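Local coordinates for protein allergen Bos d 2 (Bos taurus, PDB 4WFV) that probably carries pheromones or other small odorant ligands as a secreted lipocalin and is a major allergen of cow dander, at residues I91-Y101 / E127-R138. Numbering follows the deposited sequence.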
ATOM      1  N   ILE A  91       7.006  -5.762  -2.209  1.00  7.90           N
ATOM      2  CA  ILE A  91       7.399  -7.133  -1.876  1.00  9.17           C
ATOM      3  C   ILE A  91       6.836  -8.158  -2.862  1.00  9.24           C
ATOM      4  O   ILE A  91       7.227  -9.336  -2.845  1.00 13.56           O
ATOM      5  CB  ILE A  91       7.044  -7.506  -0.417  1.00  8.65           C
ATOM      6  CG1 ILE A  91       5.537  -7.379  -0.153  1.00  9.99           C
ATOM      7  CG2 ILE A  91       7.827  -6.637   0.551  1.00 10.12           C
ATOM      8  CD1 ILE A  91       5.095  -8.043   1.145  1.00  9.67           C
ATOM      9  N   HIS A  92       5.947  -7.715  -3.739  1.00  8.39           N
ATOM     10  CA  HIS A  92       5.434  -8.582  -4.798  1.00  9.94           C
ATOM     11  C   HIS A  92       4.824  -7.713  -5.869  1.00  9.87           C
ATOM     12  O   HIS A  92       4.140  -6.754  -5.566  1.00 10.15           O
ATOM     13  CB  HIS A  92       4.373  -9.545  -4.252  1.00 12.19           C
ATOM     14  CG  HIS A  92       3.819 -10.478  -5.283  1.00 15.82           C
ATOM     15  ND1 HIS A  92       2.713 -10.176  -6.047  1.00 19.87           N
ATOM     16  CD2 HIS A  92       4.225 -11.708  -5.675  1.00 21.69           C
ATOM     17  CE1 HIS A  92       2.464 -11.181  -6.871  1.00 17.49           C
ATOM     18  NE2 HIS A  92       3.363 -12.124  -6.661  1.00 22.48           N
ATOM     19  N   VAL A  93       5.096  -8.019  -7.126  1.00 10.63           N
ATOM     20  CA  VAL A  93       4.456  -7.294  -8.202  1.00 11.30           C
ATOM     21  C   VAL A  93       4.366  -8.154  -9.451  1.00 12.24           C
ATOM     22  O   VAL A  93       5.298  -8.877  -9.803  1.00 13.83           O
ATOM     23  CB  VAL A  93       5.117  -5.911  -8.461  1.00 10.67           C
ATOM     24  CG1 VAL A  93       6.517  -6.069  -9.064  1.00 14.25           C
ATOM     25  CG2 VAL A  93       4.223  -5.082  -9.353  1.00 13.32           C
ATOM     26  N   SER A  94       3.199  -8.105 -10.074  1.00 10.99           N
ATOM     27  CA  SER A  94       2.921  -8.862 -11.286  1.00 10.72           C
ATOM     28  C   SER A  94       2.113  -7.955 -12.193  1.00 13.21           C
ATOM     29  O   SER A  94       1.905  -6.778 -11.891  1.00 13.44           O
ATOM     30  CB  SER A  94       2.117 -10.120 -10.962  1.00 15.12           C
ATOM     31  OG  SER A  94       0.804  -9.784 -10.538  1.00 15.18           O
ATOM     32  N   GLU A  95       1.648  -8.501 -13.310  1.00 13.76           N
ATOM     33  CA  GLU A  95       0.835  -7.718 -14.223  1.00 17.76           C
ATOM     34  C   GLU A  95      -0.445  -7.204 -13.557  1.00 15.19           C
ATOM     35  O   GLU A  95      -0.909  -6.106 -13.870  1.00 21.79           O
ATOM     36  CB  GLU A  95       0.498  -8.534 -15.477  1.00 19.54           C
ATOM     37  CG  GLU A  95       1.650  -8.647 -16.470  1.00 28.16           C
ATOM     38  CD  GLU A  95       2.042  -7.304 -17.056  1.00 29.65           C
ATOM     39  OE1 GLU A  95       1.164  -6.422 -17.166  1.00 39.65           O
ATOM     40  OE2 GLU A  95       3.228  -7.128 -17.401  1.00 38.14           O
ATOM     41  N   ASN A  96      -0.993  -7.980 -12.624  1.00 14.76           N
ATOM     42  CA  ASN A  96      -2.314  -7.669 -12.078  1.00 15.22           C
ATOM     43  C   ASN A  96      -2.374  -7.336 -10.593  1.00 11.25           C
ATOM     44  O   ASN A  96      -3.436  -6.962 -10.088  1.00 11.79           O
ATOM     45  CB  ASN A  96      -3.285  -8.816 -12.366  1.00 17.15           C
ATOM     46  CG  ASN A  96      -3.521  -9.016 -13.849  1.00 29.85           C
ATOM     47  OD1 ASN A  96      -3.351 -10.116 -14.370  1.00 31.10           O
ATOM     48  ND2 ASN A  96      -3.902  -7.945 -14.540  1.00 30.54           N
ATOM     49  N   MET A  97      -1.243  -7.460  -9.903  1.00 11.39           N
ATOM     50  CA  MET A  97      -1.227  -7.397  -8.446  1.00  9.25           C
ATOM     51  C   MET A  97       0.061  -6.767  -7.931  1.00  9.75           C
ATOM     52  O   MET A  97       1.139  -6.987  -8.497  1.00 11.76           O
ATOM     53  CB  MET A  97      -1.371  -8.821  -7.921  1.00 13.88           C
ATOM     54  CG  MET A  97      -1.271  -8.998  -6.453  1.00 15.08           C
ATOM     55  SD  MET A  97      -1.318 -10.776  -6.078  1.00 17.90           S
ATOM     56  CE  MET A  97      -1.354 -10.610  -4.301  1.00 15.63           C
ATOM     57  N   LEU A  98      -0.042  -5.982  -6.863  1.00  7.52           N
ATOM     58  CA  LEU A  98       1.133  -5.374  -6.263  1.00  6.96           C
ATOM     59  C   LEU A  98       0.925  -5.393  -4.761  1.00  6.66           C
ATOM     60  O   LEU A  98      -0.154  -5.034  -4.282  1.00  9.18           O
ATOM     61  CB  LEU A  98       1.316  -3.931  -6.763  1.00  9.09           C
ATOM     62  CG  LEU A  98       2.627  -3.206  -6.401  1.00 10.94           C
ATOM     63  CD1 LEU A  98       2.892  -2.043  -7.364  1.00 11.28           C
ATOM     64  CD2 LEU A  98       2.621  -2.719  -4.960  1.00 12.60           C
ATOM     65  N   VAL A  99       1.934  -5.836  -4.015  1.00  7.53           N
ATOM     66  CA  VAL A  99       1.839  -5.840  -2.553  1.00  5.99           C
ATOM     67  C   VAL A  99       2.958  -4.992  -1.967  1.00  6.66           C
ATOM     68  O   VAL A  99       4.126  -5.178  -2.310  1.00  8.62           O
ATOM     69  CB  VAL A  99       1.905  -7.264  -1.959  1.00  7.27           C
ATOM     70  CG1 VAL A  99       1.732  -7.210  -0.444  1.00  7.19           C
ATOM     71  CG2 VAL A  99       0.817  -8.154  -2.556  1.00  6.82           C
ATOM     72  N   THR A 100       2.593  -4.061  -1.092  1.00  6.23           N
ATOM     73  CA  THR A 100       3.560  -3.253  -0.360  1.00  6.78           C
ATOM     74  C   THR A 100       3.639  -3.727   1.076  1.00  7.75           C
ATOM     75  O   THR A 100       2.673  -4.271   1.619  1.00  7.77           O
ATOM     76  CB  THR A 100       3.174  -1.762  -0.316  1.00  8.54           C
ATOM     77  OG1 THR A 100       1.980  -1.599   0.466  1.00 10.05           O
ATOM     78  CG2 THR A 100       2.962  -1.213  -1.715  1.00 10.56           C
ATOM     79  N   TYR A 101       4.803  -3.517   1.686  1.00  8.32           N
ATOM     80  CA  TYR A 101       4.985  -3.710   3.112  1.00  8.86           C
ATOM     81  C   TYR A 101       5.469  -2.384   3.673  1.00  8.51           C
ATOM     82  O   TYR A 101       6.467  -1.834   3.213  1.00  9.35           O
ATOM     83  CB  TYR A 101       5.994  -4.823   3.410  1.00  9.63           C
ATOM     84  CG  TYR A 101       6.364  -4.900   4.873  1.00  9.81           C
ATOM     85  CD1 TYR A 101       5.433  -5.301   5.829  1.00 11.18           C
ATOM     86  CD2 TYR A 101       7.633  -4.538   5.310  1.00 10.41           C
ATOM     87  CE1 TYR A 101       5.759  -5.357   7.176  1.00  9.72           C
ATOM     88  CE2 TYR A 101       7.970  -4.591   6.667  1.00 12.06           C
ATOM     89  CZ  TYR A 101       7.024  -5.001   7.587  1.00 11.75           C
ATOM     90  OH  TYR A 101       7.339  -5.054   8.925  1.00 13.43           O
ATOM     91  N   GLU A 127      -4.543 -15.139  -5.647  1.00  7.82           N
ATOM     92  CA  GLU A 127      -3.922 -13.868  -5.301  1.00  8.76           C
ATOM     93  C   GLU A 127      -4.062 -13.579  -3.811  1.00  6.42           C
ATOM     94  O   GLU A 127      -3.125 -13.077  -3.183  1.00  7.06           O
ATOM     95  CB  GLU A 127      -4.525 -12.736  -6.135  1.00  8.35           C
ATOM     96  CG  GLU A 127      -4.073 -12.788  -7.579  1.00  9.47           C
ATOM     97  CD  GLU A 127      -4.815 -11.806  -8.462  1.00 12.91           C
ATOM     98  OE1 GLU A 127      -6.038 -11.608  -8.279  1.00 12.49           O
ATOM     99  OE2 GLU A 127      -4.149 -11.224  -9.350  1.00 15.65           O
ATOM    100  N   LEU A 128      -5.217 -13.899  -3.242  1.00  6.07           N
ATOM    101  CA  LEU A 128      -5.421 -13.641  -1.826  1.00  7.23           C
ATOM    102  C   LEU A 128      -4.531 -14.552  -0.990  1.00  7.13           C
ATOM    103  O   LEU A 128      -4.003 -14.128   0.026  1.00  7.69           O
ATOM    104  CB  LEU A 128      -6.886 -13.793  -1.447  1.00  7.26           C
ATOM    105  CG  LEU A 128      -7.242 -13.539   0.012  1.00  7.82           C
ATOM    106  CD1 LEU A 128      -6.995 -12.068   0.365  1.00 10.11           C
ATOM    107  CD2 LEU A 128      -8.705 -13.899   0.256  1.00 10.33           C
ATOM    108  N   GLU A 129      -4.354 -15.793  -1.432  1.00  7.14           N
ATOM    109  CA  GLU A 129      -3.453 -16.723  -0.747  1.00  8.61           C
ATOM    110  C   GLU A 129      -2.042 -16.142  -0.699  1.00  6.56           C
ATOM    111  O   GLU A 129      -1.394 -16.161   0.353  1.00  8.17           O
ATOM    112  CB  GLU A 129      -3.465 -18.089  -1.447  1.00  8.74           C
ATOM    113  CG  GLU A 129      -2.785 -19.216  -0.659  1.00 10.95           C
ATOM    114  CD  GLU A 129      -1.282 -19.306  -0.848  1.00 12.88           C
ATOM    115  OE1 GLU A 129      -0.717 -18.715  -1.786  1.00 13.23           O
ATOM    116  OE2 GLU A 129      -0.646 -20.014  -0.032  1.00 25.99           O
ATOM    117  N   LYS A 130      -1.559 -15.622  -1.823  1.00  7.57           N
ATOM    118  CA  LYS A 130      -0.238 -14.992  -1.864  1.00  8.61           C
ATOM    119  C   LYS A 130      -0.166 -13.799  -0.912  1.00  6.42           C
ATOM    120  O   LYS A 130       0.812 -13.652  -0.163  1.00  8.11           O
ATOM    121  CB  LYS A 130       0.098 -14.547  -3.288  1.00  9.69           C
ATOM    122  CG  LYS A 130       0.437 -15.683  -4.236  1.00 18.50           C
ATOM    123  CD  LYS A 130       0.573 -15.180  -5.669  1.00 20.73           C
ATOM    124  CE  LYS A 130       0.856 -16.329  -6.629  1.00 27.05           C
ATOM    125  NZ  LYS A 130       0.595 -15.962  -8.045  1.00 32.31           N
ATOM    126  N   TYR A 131      -1.186 -12.943  -0.947  1.00  6.89           N
ATOM    127  CA  TYR A 131      -1.221 -11.784  -0.060  1.00  6.74           C
ATOM    128  C   TYR A 131      -1.144 -12.196   1.419  1.00  7.47           C
ATOM    129  O   TYR A 131      -0.367 -11.638   2.186  1.00  6.62           O
ATOM    130  CB  TYR A 131      -2.485 -10.962  -0.343  1.00  7.45           C
ATOM    131  CG  TYR A 131      -2.633  -9.753   0.537  1.00  5.30           C
ATOM    132  CD1 TYR A 131      -1.677  -8.745   0.536  1.00  7.03           C
ATOM    133  CD2 TYR A 131      -3.729  -9.622   1.370  1.00  6.08           C
ATOM    134  CE1 TYR A 131      -1.815  -7.634   1.353  1.00  7.11           C
ATOM    135  CE2 TYR A 131      -3.872  -8.523   2.188  1.00  6.92           C
ATOM    136  CZ  TYR A 131      -2.911  -7.539   2.183  1.00  6.05           C
ATOM    137  OH  TYR A 131      -3.065  -6.436   3.002  1.00  7.89           O
ATOM    138  N   GLN A 132      -1.951 -13.175   1.802  1.00  7.23           N
ATOM    139  CA  GLN A 132      -1.977 -13.628   3.191  1.00  7.26           C
ATOM    140  C   GLN A 132      -0.675 -14.298   3.620  1.00  8.95           C
ATOM    141  O   GLN A 132      -0.239 -14.113   4.749  1.00  8.82           O
ATOM    142  CB  GLN A 132      -3.195 -14.519   3.441  1.00  8.72           C
ATOM    143  CG  GLN A 132      -4.502 -13.732   3.318  1.00 11.23           C
ATOM    144  CD  GLN A 132      -5.715 -14.456   3.849  1.00 15.62           C
ATOM    145  OE1 GLN A 132      -5.654 -15.627   4.211  1.00 25.14           O
ATOM    146  NE2 GLN A 132      -6.842 -13.755   3.884  1.00 22.50           N
ATOM    147  N   GLN A 133      -0.028 -15.020   2.711  1.00  8.30           N
ATOM    148  CA  GLN A 133       1.271 -15.602   3.016  1.00  9.25           C
ATOM    149  C   GLN A 133       2.330 -14.513   3.214  1.00  9.43           C
ATOM    150  O   GLN A 133       3.152 -14.584   4.138  1.00 10.11           O
ATOM    151  CB  GLN A 133       1.691 -16.571   1.909  1.00 10.81           C
ATOM    152  CG  GLN A 133       3.019 -17.257   2.184  1.00 19.47           C
ATOM    153  CD  GLN A 133       2.969 -18.152   3.405  1.00 24.26           C
ATOM    154  OE1 GLN A 133       1.938 -18.760   3.706  1.00 25.94           O
ATOM    155  NE2 GLN A 133       4.082 -18.231   4.126  1.00 32.87           N
ATOM    156  N   LEU A 134       2.309 -13.495   2.358  1.00  8.77           N
ATOM    157  CA  LEU A 134       3.249 -12.384   2.503  1.00  8.46           C
ATOM    158  C   LEU A 134       3.039 -11.656   3.832  1.00  9.16           C
ATOM    159  O   LEU A 134       4.000 -11.250   4.495  1.00 10.02           O
ATOM    160  CB  LEU A 134       3.115 -11.402   1.338  1.00  9.60           C
ATOM    161  CG  LEU A 134       3.559 -11.927  -0.027  1.00  9.61           C
ATOM    162  CD1 LEU A 134       2.956 -11.068  -1.133  1.00 10.89           C
ATOM    163  CD2 LEU A 134       5.073 -11.991  -0.135  1.00 13.41           C
ATOM    164  N   ASN A 135       1.783 -11.492   4.223  1.00  7.98           N
ATOM    165  CA  ASN A 135       1.471 -10.896   5.516  1.00  9.33           C
ATOM    166  C   ASN A 135       2.111 -11.682   6.652  1.00  9.37           C
ATOM    167  O   ASN A 135       2.785 -11.124   7.520  1.00  9.77           O
ATOM    168  CB  ASN A 135      -0.041 -10.832   5.734  1.00  8.65           C
ATOM    169  CG  ASN A 135      -0.720  -9.782   4.874  1.00  9.41           C
ATOM    170  OD1 ASN A 135      -0.063  -8.934   4.280  1.00 11.80           O
ATOM    171  ND2 ASN A 135      -2.043  -9.843   4.807  1.00  9.18           N
ATOM    172  N   SER A 136       1.885 -12.990   6.652  1.00  9.54           N
ATOM    173  CA  SER A 136       2.344 -13.815   7.766  1.00 10.38           C
ATOM    174  C   SER A 136       3.866 -13.837   7.858  1.00 13.19           C
ATOM    175  O   SER A 136       4.421 -13.846   8.948  1.00 12.69           O
ATOM    176  CB  SER A 136       1.774 -15.225   7.637  1.00 11.61           C
ATOM    177  OG  SER A 136       0.372 -15.186   7.789  1.00 15.40           O
ATOM    178  N   GLU A 137       4.529 -13.817   6.713  1.00 10.45           N
ATOM    179  CA  GLU A 137       5.993 -13.773   6.672  1.00 12.18           C
ATOM    180  C   GLU A 137       6.554 -12.531   7.359  1.00 14.03           C
ATOM    181  O   GLU A 137       7.721 -12.504   7.762  1.00 14.24           O
ATOM    182  CB  GLU A 137       6.482 -13.805   5.221  1.00 14.11           C
ATOM    183  CG  GLU A 137       6.251 -15.131   4.520  1.00 15.70           C
ATOM    184  CD  GLU A 137       6.567 -15.075   3.032  1.00 21.00           C
ATOM    185  OE1 GLU A 137       6.827 -13.970   2.497  1.00 20.60           O
ATOM    186  OE2 GLU A 137       6.551 -16.146   2.392  1.00 25.40           O
ATOM    187  N   ARG A 138       5.721 -11.507   7.500  1.00 12.87           N
ATOM    188  CA  ARG A 138       6.181 -10.224   8.013  1.00 12.84           C
ATOM    189  C   ARG A 138       5.504  -9.813   9.302  1.00 13.32           C
ATOM    190  O   ARG A 138       5.573  -8.648   9.702  1.00 15.81           O
ATOM    191  CB  ARG A 138       5.984  -9.156   6.952  1.00 12.46           C
ATOM    192  CG  ARG A 138       6.957  -9.358   5.834  1.00 14.91           C
ATOM    193  CD  ARG A 138       6.576  -8.615   4.596  1.00 13.38           C
ATOM    194  NE  ARG A 138       7.598  -8.856   3.588  1.00 16.36           N
ATOM    195  CZ  ARG A 138       7.647  -9.953   2.840  1.00 17.75           C
ATOM    196  NH1 ARG A 138       6.715 -10.895   2.975  1.00 16.28           N
ATOM    197  NH2 ARG A 138       8.622 -10.110   1.953  1.00 18.70           N
TER
HETATM  198  O   HOH W   1      -1.602 -11.816  -9.997  1.00 20.53           O
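Arg138, just beyond the helix, packs on Tyr101 and Ile91 of the hairpin, and Met97 packs on Glu127 at the other end; together they illustrate how a lipocalin packs its C-terminal helix against the outside of its barrel. The helix runs nearly parallel to strand 97-101, at 14°. With an extended aliphatic chain, Arg138 lays CD over one face of the Tyr101 ring, a CH-pi contact 4.0 Å from the centroid. Further along, one face of its guanidinium receives Ile91 CD1, 3.6 Å from Arg138 NE. Two acceptors of its own segment help to hold the group's rotation: Arg138 NH1 donates to Leu134 O (3.1 Å), which lies close to the guanidinium plane, and bridges to Glu137 OE1, tilted from that plane, through the oxygen's anti lone pair. Tyr101 OH bonds Glu103 and Lys112.

Met97 is fully extended, CG anti to the backbone N (chi1 175°); it and Glu127 run alongside each other, pointing opposite ways. Its SD lies 3.7 Å from Glu127 CG, while CE ends beside Glu127 O and near Tyr131 CB. A water links Glu127 OE2 to Ser94 OG, whereas OE1 turns back to the backbone of Thr124.

Between these ends Leu134 CD1 meets His92 CB (3.7 Å) and Val99 CG2. Val99 CG1 touches the edge of the Tyr131 ring, whose hydroxyl bonds Thr114. A classic beta bulge sets Ile91 and His92 both opposite Val99, and both reach the helix. No direct hydrogen bond joins the segments and one water spans them; the rest is apolar, CH-pi and guanidinium-face packing.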